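Local coordinates for FAD dependent oxidoreductase (Chelativorans sp. BNC1, PDB 6PXS) that oxidises iminodiacetate as an FAD-dependent oxidase of the DadA family, in a bacterium whose chemistry is linked to EDTA breakdown, at the flavin-adenine dinucleotide site and the interface of chains B and A. Numbering follows the deposited sequence. Chains: chain A/B, FAD dependent oxidoreductase.

Contact 1: the flavin-adenine dinucleotide site. Residues chain A 6-7, 9-10, 30-31, 33, 36-38, 41-42, 44, 174, 202-203, 206, 250, 307-308, 333-334, 336-337. With FAD (flavin-adenine dinucleotide), chain C.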
# COMPACT_ATOMS: atom_id res chain seq x y z
N ILE A 6 11.92 12.07 -24.32
CA ILE A 6 10.56 12.00 -23.78
C ILE A 6 10.34 10.57 -23.31
O ILE A 6 10.22 9.64 -24.13
CB ILE A 6 9.52 12.41 -24.83
CG1 ILE A 6 9.70 13.89 -25.19
CG2 ILE A 6 8.11 12.14 -24.31
CD1 ILE A 6 8.85 14.35 -26.35
N GLY A 7 10.28 10.38 -22.00
CA GLY A 7 10.14 9.06 -21.43
C GLY A 7 11.47 8.50 -20.97
O GLY A 7 12.40 8.39 -21.77
N GLY A 9 12.15 5.39 -19.33
CA GLY A 9 12.17 3.99 -18.96
C GLY A 9 13.54 3.40 -19.21
O GLY A 9 14.53 4.13 -19.28
N ILE A 10 13.62 2.07 -19.34
CA ILE A 10 14.91 1.44 -19.62
C ILE A 10 15.48 1.94 -20.94
O ILE A 10 16.70 2.05 -21.09
CB ILE A 10 14.76 -0.09 -19.61
CG1 ILE A 10 16.13 -0.77 -19.74
CG2 ILE A 10 13.84 -0.55 -20.73
CD1 ILE A 10 17.06 -0.52 -18.56
N ASP A 30 10.10 12.81 -18.01
CA ASP A 30 9.41 11.55 -17.81
C ASP A 30 8.26 11.75 -16.84
O ASP A 30 8.45 12.26 -15.74
CB ASP A 30 10.38 10.48 -17.28
CG ASP A 30 9.70 9.15 -17.01
OD1 ASP A 30 8.84 9.08 -16.10
OD2 ASP A 30 10.02 8.16 -17.71
N GLN A 31 7.06 11.34 -17.27
CA GLN A 31 5.86 11.49 -16.44
C GLN A 31 5.74 10.39 -15.40
O GLN A 31 5.19 10.62 -14.32
CB GLN A 31 4.62 11.51 -17.34
CG GLN A 31 3.27 11.48 -16.62
CD GLN A 31 2.99 12.74 -15.83
OE1 GLN A 31 3.84 13.23 -15.09
NE2 GLN A 31 1.78 13.28 -15.99
N HIS A 33 4.01 7.32 -15.76
CA HIS A 33 2.62 6.90 -15.73
C HIS A 33 2.48 5.66 -14.84
O HIS A 33 3.37 4.82 -14.80
CB HIS A 33 2.13 6.56 -17.14
CG HIS A 33 1.80 7.76 -17.97
ND1 HIS A 33 2.73 8.41 -18.75
CD2 HIS A 33 0.63 8.41 -18.17
CE1 HIS A 33 2.16 9.42 -19.37
NE2 HIS A 33 0.88 9.44 -19.04
N LYS A 36 4.02 1.97 -15.64
CA LYS A 36 5.29 2.05 -16.35
C LYS A 36 5.91 0.67 -16.47
O LYS A 36 6.16 0.00 -15.47
CB LYS A 36 6.23 3.01 -15.61
CG LYS A 36 7.61 3.16 -16.23
CD LYS A 36 8.41 4.23 -15.50
CE LYS A 36 9.82 4.38 -16.07
NZ LYS A 36 10.57 5.47 -15.40
N ALA A 37 6.14 0.24 -17.71
CA ALA A 37 6.55 -1.14 -17.96
C ALA A 37 7.83 -1.48 -17.20
O ALA A 37 7.93 -2.57 -16.62
CB ALA A 37 6.76 -1.37 -19.46
N THR A 38 8.80 -0.58 -17.19
CA THR A 38 10.10 -0.88 -16.59
C THR A 38 10.02 -1.07 -15.08
O THR A 38 10.87 -1.76 -14.51
CB THR A 38 11.10 0.22 -16.93
OG1 THR A 38 11.16 0.40 -18.35
CG2 THR A 38 12.49 -0.14 -16.42
N GLY A 41 9.07 -4.76 -14.89
CA GLY A 41 9.92 -5.70 -15.59
C GLY A 41 10.51 -6.76 -14.69
O GLY A 41 11.23 -6.46 -13.74
N ALA A 42 10.20 -8.03 -14.99
CA ALA A 42 10.68 -9.14 -14.17
C ALA A 42 12.20 -9.08 -14.01
O ALA A 42 12.71 -9.00 -12.89
CB ALA A 42 10.26 -10.47 -14.79
N VAL A 44 14.58 -11.01 -16.53
CA VAL A 44 15.25 -12.18 -17.10
C VAL A 44 16.13 -11.73 -18.26
O VAL A 44 15.68 -11.00 -19.15
CB VAL A 44 14.23 -13.23 -17.56
CG1 VAL A 44 14.91 -14.32 -18.37
CG2 VAL A 44 13.50 -13.83 -16.37
N TYR A 174 4.69 16.23 -18.25
CA TYR A 174 4.03 15.64 -19.41
C TYR A 174 4.12 16.63 -20.56
O TYR A 174 3.65 17.76 -20.45
CB TYR A 174 2.56 15.31 -19.09
CG TYR A 174 1.85 14.53 -20.17
CD1 TYR A 174 1.94 13.14 -20.22
CD2 TYR A 174 1.08 15.17 -21.13
CE1 TYR A 174 1.29 12.42 -21.20
CE2 TYR A 174 0.42 14.45 -22.12
CZ TYR A 174 0.53 13.08 -22.15
OH TYR A 174 -0.12 12.36 -23.13
N THR A 202 10.94 8.01 -26.48
CA THR A 202 10.98 6.67 -25.91
C THR A 202 9.85 6.53 -24.90
O THR A 202 10.06 6.03 -23.78
CB THR A 202 12.34 6.41 -25.25
OG1 THR A 202 12.70 7.53 -24.44
CG2 THR A 202 13.41 6.18 -26.31
N ALA A 203 8.66 6.97 -25.29
CA ALA A 203 7.50 7.06 -24.40
C ALA A 203 6.82 5.72 -24.16
O ALA A 203 5.71 5.70 -23.62
CB ALA A 203 6.49 8.05 -24.98
N TRP A 206 2.75 4.70 -24.37
CA TRP A 206 2.04 5.95 -24.59
C TRP A 206 2.56 6.74 -25.79
O TRP A 206 2.06 7.83 -26.05
CB TRP A 206 2.12 6.83 -23.33
CG TRP A 206 1.52 6.19 -22.11
CD1 TRP A 206 0.26 6.36 -21.62
CD2 TRP A 206 2.17 5.27 -21.22
NE1 TRP A 206 0.08 5.61 -20.49
CE2 TRP A 206 1.24 4.93 -20.22
CE3 TRP A 206 3.45 4.70 -21.17
CZ2 TRP A 206 1.54 4.05 -19.18
CZ3 TRP A 206 3.75 3.83 -20.14
CH2 TRP A 206 2.80 3.51 -19.16
N TYR A 250 7.38 -17.81 -16.55
CA TYR A 250 8.77 -17.87 -16.12
C TYR A 250 8.83 -17.47 -14.65
O TYR A 250 7.83 -17.06 -14.07
CB TYR A 250 9.66 -16.94 -16.97
CG TYR A 250 9.17 -15.52 -16.99
CD1 TYR A 250 9.57 -14.61 -16.02
CD2 TYR A 250 8.29 -15.08 -17.97
CE1 TYR A 250 9.12 -13.30 -16.03
CE2 TYR A 250 7.84 -13.77 -17.99
CZ TYR A 250 8.26 -12.89 -17.02
OH TYR A 250 7.81 -11.59 -17.04
N ARG A 307 3.27 -3.38 -21.46
CA ARG A 307 4.39 -3.56 -22.37
C ARG A 307 4.19 -2.72 -23.63
O ARG A 307 3.06 -2.59 -24.11
CB ARG A 307 4.53 -5.03 -22.77
CG ARG A 307 4.75 -5.99 -21.62
CD ARG A 307 4.74 -7.42 -22.12
NE ARG A 307 3.76 -8.23 -21.40
CZ ARG A 307 4.06 -9.12 -20.46
NH1 ARG A 307 3.08 -9.80 -19.87
NH2 ARG A 307 5.32 -9.35 -20.10
N PRO A 308 5.25 -2.13 -24.18
CA PRO A 308 5.13 -1.49 -25.50
C PRO A 308 5.10 -2.53 -26.62
O PRO A 308 6.08 -2.78 -27.33
CB PRO A 308 6.37 -0.59 -25.56
CG PRO A 308 7.37 -1.29 -24.71
CD PRO A 308 6.59 -1.94 -23.59
N GLY A 333 8.33 -4.64 -26.46
CA GLY A 333 7.50 -5.78 -26.13
C GLY A 333 7.89 -6.39 -24.80
O GLY A 333 7.94 -5.71 -23.77
N ALA A 334 8.17 -7.70 -24.82
CA ALA A 334 8.47 -8.45 -23.61
C ALA A 334 9.95 -8.73 -23.43
O ALA A 334 10.33 -9.44 -22.50
CB ALA A 334 7.69 -9.78 -23.62
N GLY A 336 12.38 -6.11 -23.38
CA GLY A 336 12.96 -4.79 -23.29
C GLY A 336 14.11 -4.67 -22.32
O GLY A 336 15.04 -3.89 -22.55
N LEU A 337 14.07 -5.43 -21.22
CA LEU A 337 15.18 -5.38 -20.27
C LEU A 337 16.45 -5.97 -20.87
O LEU A 337 17.55 -5.60 -20.46
CB LEU A 337 14.80 -6.12 -18.98
CG LEU A 337 13.60 -5.56 -18.21
CD1 LEU A 337 13.39 -6.36 -16.94
CD2 LEU A 337 13.78 -4.09 -17.90
PA FAD C . 8.39 2.44 -20.31
O1A FAD C . 9.15 1.79 -19.21
O2A FAD C . 6.87 2.36 -20.16
O5B FAD C . 8.86 3.93 -20.49
C5B FAD C . 7.95 4.96 -20.92
C4B FAD C . 8.08 6.15 -20.00
O4B FAD C . 7.76 7.36 -20.73
C3B FAD C . 7.16 6.12 -18.78
O3B FAD C . 7.85 6.55 -17.61
C2B FAD C . 6.05 7.11 -19.17
O2B FAD C . 5.44 7.72 -18.03
C1B FAD C . 6.84 8.12 -19.98
N9A FAD C . 6.02 8.91 -20.90
C8A FAD C . 5.12 8.43 -21.82
N7A FAD C . 4.52 9.37 -22.51
C5A FAD C . 5.05 10.55 -22.00
C6A FAD C . 4.83 11.90 -22.31
N6A FAD C . 3.97 12.32 -23.24
N1A FAD C . 5.53 12.83 -21.61
C2A FAD C . 6.39 12.42 -20.68
N3A FAD C . 6.68 11.17 -20.31
C4A FAD C . 5.98 10.28 -21.01
N1 FAD C . 11.65 -7.72 -20.65
C2 FAD C . 12.72 -8.56 -20.56
O2 FAD C . 13.69 -8.46 -21.32
N3 FAD C . 12.75 -9.55 -19.59
C4 FAD C . 11.76 -9.80 -18.66
O4 FAD C . 11.89 -10.70 -17.84
C4X FAD C . 10.62 -8.91 -18.76
N5 FAD C . 9.64 -9.07 -17.93
C5X FAD C . 8.55 -8.22 -18.02
C6 FAD C . 7.49 -8.39 -17.13
C7 FAD C . 6.37 -7.56 -17.18
C7M FAD C . 5.25 -7.78 -16.20
C8 FAD C . 6.30 -6.55 -18.15
C8M FAD C . 5.10 -5.64 -18.23
C9 FAD C . 7.36 -6.38 -19.04
C9A FAD C . 8.48 -7.21 -18.99
N10 FAD C . 9.56 -7.06 -19.87
C10 FAD C . 10.65 -7.90 -19.79
C1' FAD C . 9.55 -6.02 -20.92
C2' FAD C . 10.18 -4.71 -20.46
O2' FAD C . 9.84 -4.43 -19.11
C3' FAD C . 9.67 -3.57 -21.35
O3' FAD C . 9.58 -4.03 -22.69
C4' FAD C . 10.55 -2.32 -21.32
O4' FAD C . 10.88 -2.02 -19.96
C5' FAD C . 9.88 -1.12 -21.95
O5' FAD C . 10.56 0.08 -21.54
P FAD C . 10.24 1.47 -22.20
O1P FAD C . 11.18 2.55 -21.63
O2P FAD C . 10.26 1.37 -23.68
O3P FAD C . 8.77 1.77 -21.70
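FAD lies extended in a deep cleft that hides 997 of its 1009 Å², so no broad edge remains outside the protein. The adenosine half is held by a Rossmann fold, whose glycine loop (A:Gly7 and A:Gly9) runs from strand 3-6 into helix 10-20 beside the ribose and pyrophosphate. Adenine is sandwiched: A:Ile6 CG2 covers one face of its six-membered ring, 3.9 Å from the centroid, while A:Tyr174, from the opposite side, sets its own face against N6A. A:Gln31 N closes the edge at N3A. The imidazole of A:His33 stands edge-to-face to the five-membered ring of the FAD adenine, planes 67° apart; its ND1 and backbone N both bond the ribose 2'-hydroxyl O2B. A:Asp30, with CG anti to its backbone N (chi1 178°), receives the 3'-hydroxyl O3B on the syn lone pair of OD2 at 2.7 Å. The fully extended A:Lys36 runs alongside that hydroxyl and makes a long salt bridge to the same carboxylate.

At the flavin end, A:Leu337 CG (4.0 Å from the pyrimidine centroid) and A:Gly41 CA form the floor. The lid lies opposite: A:Arg307, bent at chi3 (-125°), lays NH2 over the benzenoid ring, 3.5 Å from its centroid, in a cation-pi contact. A:Tyr250 comes from the lid side with its hydroxyl tip towards C6 and N5. A:Val44 N closes the far rim with a bond to O4. Midway, A:Thr38 OG1 receives A:Ile10 N at 3.1 Å. The same A:Thr38 OG1 gives a hydrogen bond to the phosphate oxygen FAD O1A at 2.6 Å and bonds the ribityl hydroxyl FAD O4' at 2.9 Å.

Contact 2: the interface of chains B and A. Residues chain B 233-236, 255-257; chain A 80, 161, 164-165, 170.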
# COMPACT_ATOMS: atom_id res chain seq x y z
N PRO B 233 14.83 11.83 -7.35
CA PRO B 233 14.92 11.19 -8.67
C PRO B 233 16.14 11.61 -9.48
O PRO B 233 16.32 12.79 -9.79
CB PRO B 233 13.62 11.62 -9.36
CG PRO B 233 13.14 12.81 -8.60
CD PRO B 233 13.57 12.57 -7.19
N GLY B 234 16.99 10.64 -9.81
CA GLY B 234 18.15 10.90 -10.64
C GLY B 234 19.31 11.55 -9.92
O GLY B 234 20.04 12.34 -10.54
N VAL B 235 19.51 11.25 -8.65
CA VAL B 235 20.55 11.86 -7.83
C VAL B 235 21.42 10.76 -7.24
O VAL B 235 20.90 9.84 -6.60
CB VAL B 235 19.95 12.74 -6.72
CG1 VAL B 235 21.05 13.34 -5.86
CG2 VAL B 235 19.08 13.83 -7.33
N ALA B 236 22.73 10.86 -7.46
CA ALA B 236 23.68 9.89 -6.93
C ALA B 236 23.94 10.20 -5.46
O ALA B 236 24.53 11.24 -5.13
CB ALA B 236 24.97 9.91 -7.74
N ASP B 255 21.85 4.10 -1.48
CA ASP B 255 22.37 4.12 -2.85
C ASP B 255 21.29 4.51 -3.86
O ASP B 255 21.57 5.24 -4.82
CB ASP B 255 22.96 2.76 -3.20
CG ASP B 255 24.34 2.54 -2.59
OD1 ASP B 255 25.06 3.53 -2.35
OD2 ASP B 255 24.70 1.37 -2.35
N ASP B 256 20.06 4.03 -3.67
CA ASP B 256 19.03 4.24 -4.67
C ASP B 256 18.35 5.59 -4.51
O ASP B 256 17.13 5.67 -4.40
CB ASP B 256 17.99 3.12 -4.61
CG ASP B 256 17.01 3.16 -5.77
OD1 ASP B 256 17.07 4.11 -6.58
OD2 ASP B 256 16.17 2.24 -5.88
N SER B 257 19.15 6.66 -4.49
CA SER B 257 18.62 8.03 -4.47
C SER B 257 17.61 8.23 -3.35
O SER B 257 16.64 8.98 -3.48
CB SER B 257 17.99 8.38 -5.82
OG SER B 257 18.91 8.18 -6.89
N GLU A 80 27.71 3.08 -8.99
CA GLU A 80 26.43 2.38 -9.07
C GLU A 80 26.69 0.89 -8.87
O GLU A 80 27.16 0.20 -9.77
CB GLU A 80 25.75 2.65 -10.41
CG GLU A 80 25.58 4.13 -10.74
CD GLU A 80 24.94 4.91 -9.62
OE1 GLU A 80 25.57 5.87 -9.11
OE2 GLU A 80 23.80 4.57 -9.23
N ARG A 161 21.26 8.03 -13.18
CA ARG A 161 22.11 8.68 -12.19
C ARG A 161 23.48 9.00 -12.76
O ARG A 161 24.05 10.06 -12.46
CB ARG A 161 22.24 7.79 -10.95
CG ARG A 161 21.30 8.19 -9.82
CD ARG A 161 21.48 7.32 -8.58
NE ARG A 161 20.36 6.40 -8.39
CZ ARG A 161 20.41 5.09 -8.57
NH1 ARG A 161 21.54 4.49 -8.95
NH2 ARG A 161 19.33 4.36 -8.36
N ILE A 164 23.01 12.11 -15.16
CA ILE A 164 22.81 13.38 -14.46
C ILE A 164 24.07 13.79 -13.71
O ILE A 164 24.35 14.98 -13.56
CB ILE A 164 21.59 13.29 -13.53
CG1 ILE A 164 20.32 13.12 -14.36
CG2 ILE A 164 21.51 14.52 -12.64
CD1 ILE A 164 19.10 12.80 -13.54
N SER A 165 24.85 12.81 -13.24
CA SER A 165 26.10 13.13 -12.56
C SER A 165 27.08 13.87 -13.46
O SER A 165 28.03 14.48 -12.96
CB SER A 165 26.75 11.85 -12.03
OG SER A 165 25.99 11.28 -10.98
N LEU A 170 16.89 15.96 -15.24
CA LEU A 170 15.69 15.14 -15.22
C LEU A 170 14.61 15.86 -14.43
O LEU A 170 14.87 16.41 -13.36
CB LEU A 170 15.95 13.76 -14.61
CG LEU A 170 14.73 12.87 -14.39
CD1 LEU A 170 14.08 12.52 -15.72
CD2 LEU A 170 15.11 11.61 -13.63
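A:Arg161 carries this patch of a two-fold symmetric interface between two copies of the oxidase in the deposited assembly; the structure alone does not show that the interface is the biological one. The residue buries 86 Å², more than any other here, out of 338 Å² summed over the patch. Its chain runs straight through chi2 (-178°) and bends at chi3 (-108°), so that CG and CD pass alongside the carbonyl of B:Val235 before the guanidinium turns among residues 255-257 of chain B. NE then meets the hydroxyl OG of B:Ser257 at 2.7 Å, with the oxygen close to the guanidinium plane. That hydroxyl is itself oriented by a hydrogen bond from OG to the carbonyl O of B:Val235, 2.6 Å long, which leaves the oxygen to accept from the arginine.

A:Arg161 NH2 reaches B:Asp256 OD1 at 2.9 Å in a salt bridge whose hydrogen bond is weak and bent. The two side chains cross at about a right angle, with carboxylate and guanidinium planes 72° apart. The backbone O of B:Asp255 lies over the centre of one guanidinium face. The A:Glu80 carboxylate, from the arginine's own chain, approaches in plane at the edge. The contacts of NE and NH2 probably limit rotation of the group, and A:Glu80 may add negative charge nearby.

Beyond this polar cluster the contact is mostly packing of aliphatic groups against backbone and small residues. A:Ile164 packs round B:Gly234 O, with CD1 also 3.6 Å from B:Gly234 CA, and the CB of B:Ala236 rests against A:Ser165 OG, whose hydroxyl bonds back to A:Arg161 O at 2.7 Å. In the fold, chain A offers the C-terminal end of helix 152-164 and the neighbouring strand 169-171, while chain B offers the loop after strand 220-231 and the turn joining strands 251-254 and 258-261.

The C-alpha centres of contact 1 and contact 2 lie about 19 Å apart, and no residue belongs to both. They are nevertheless close along the chain. Strand 169-171, part of the chain A surface in contact 2, leads within a few residues to A:Tyr174 at the adenine end of contact 1. Likewise, A:Tyr250 directly precedes strand 251-254, whose following turn is the part that a neighbouring subunit receives in contact 2. Pairing of subunits could therefore steady segments that border both ends of the cofactor, although the structure alone does not show that assembly affects activity.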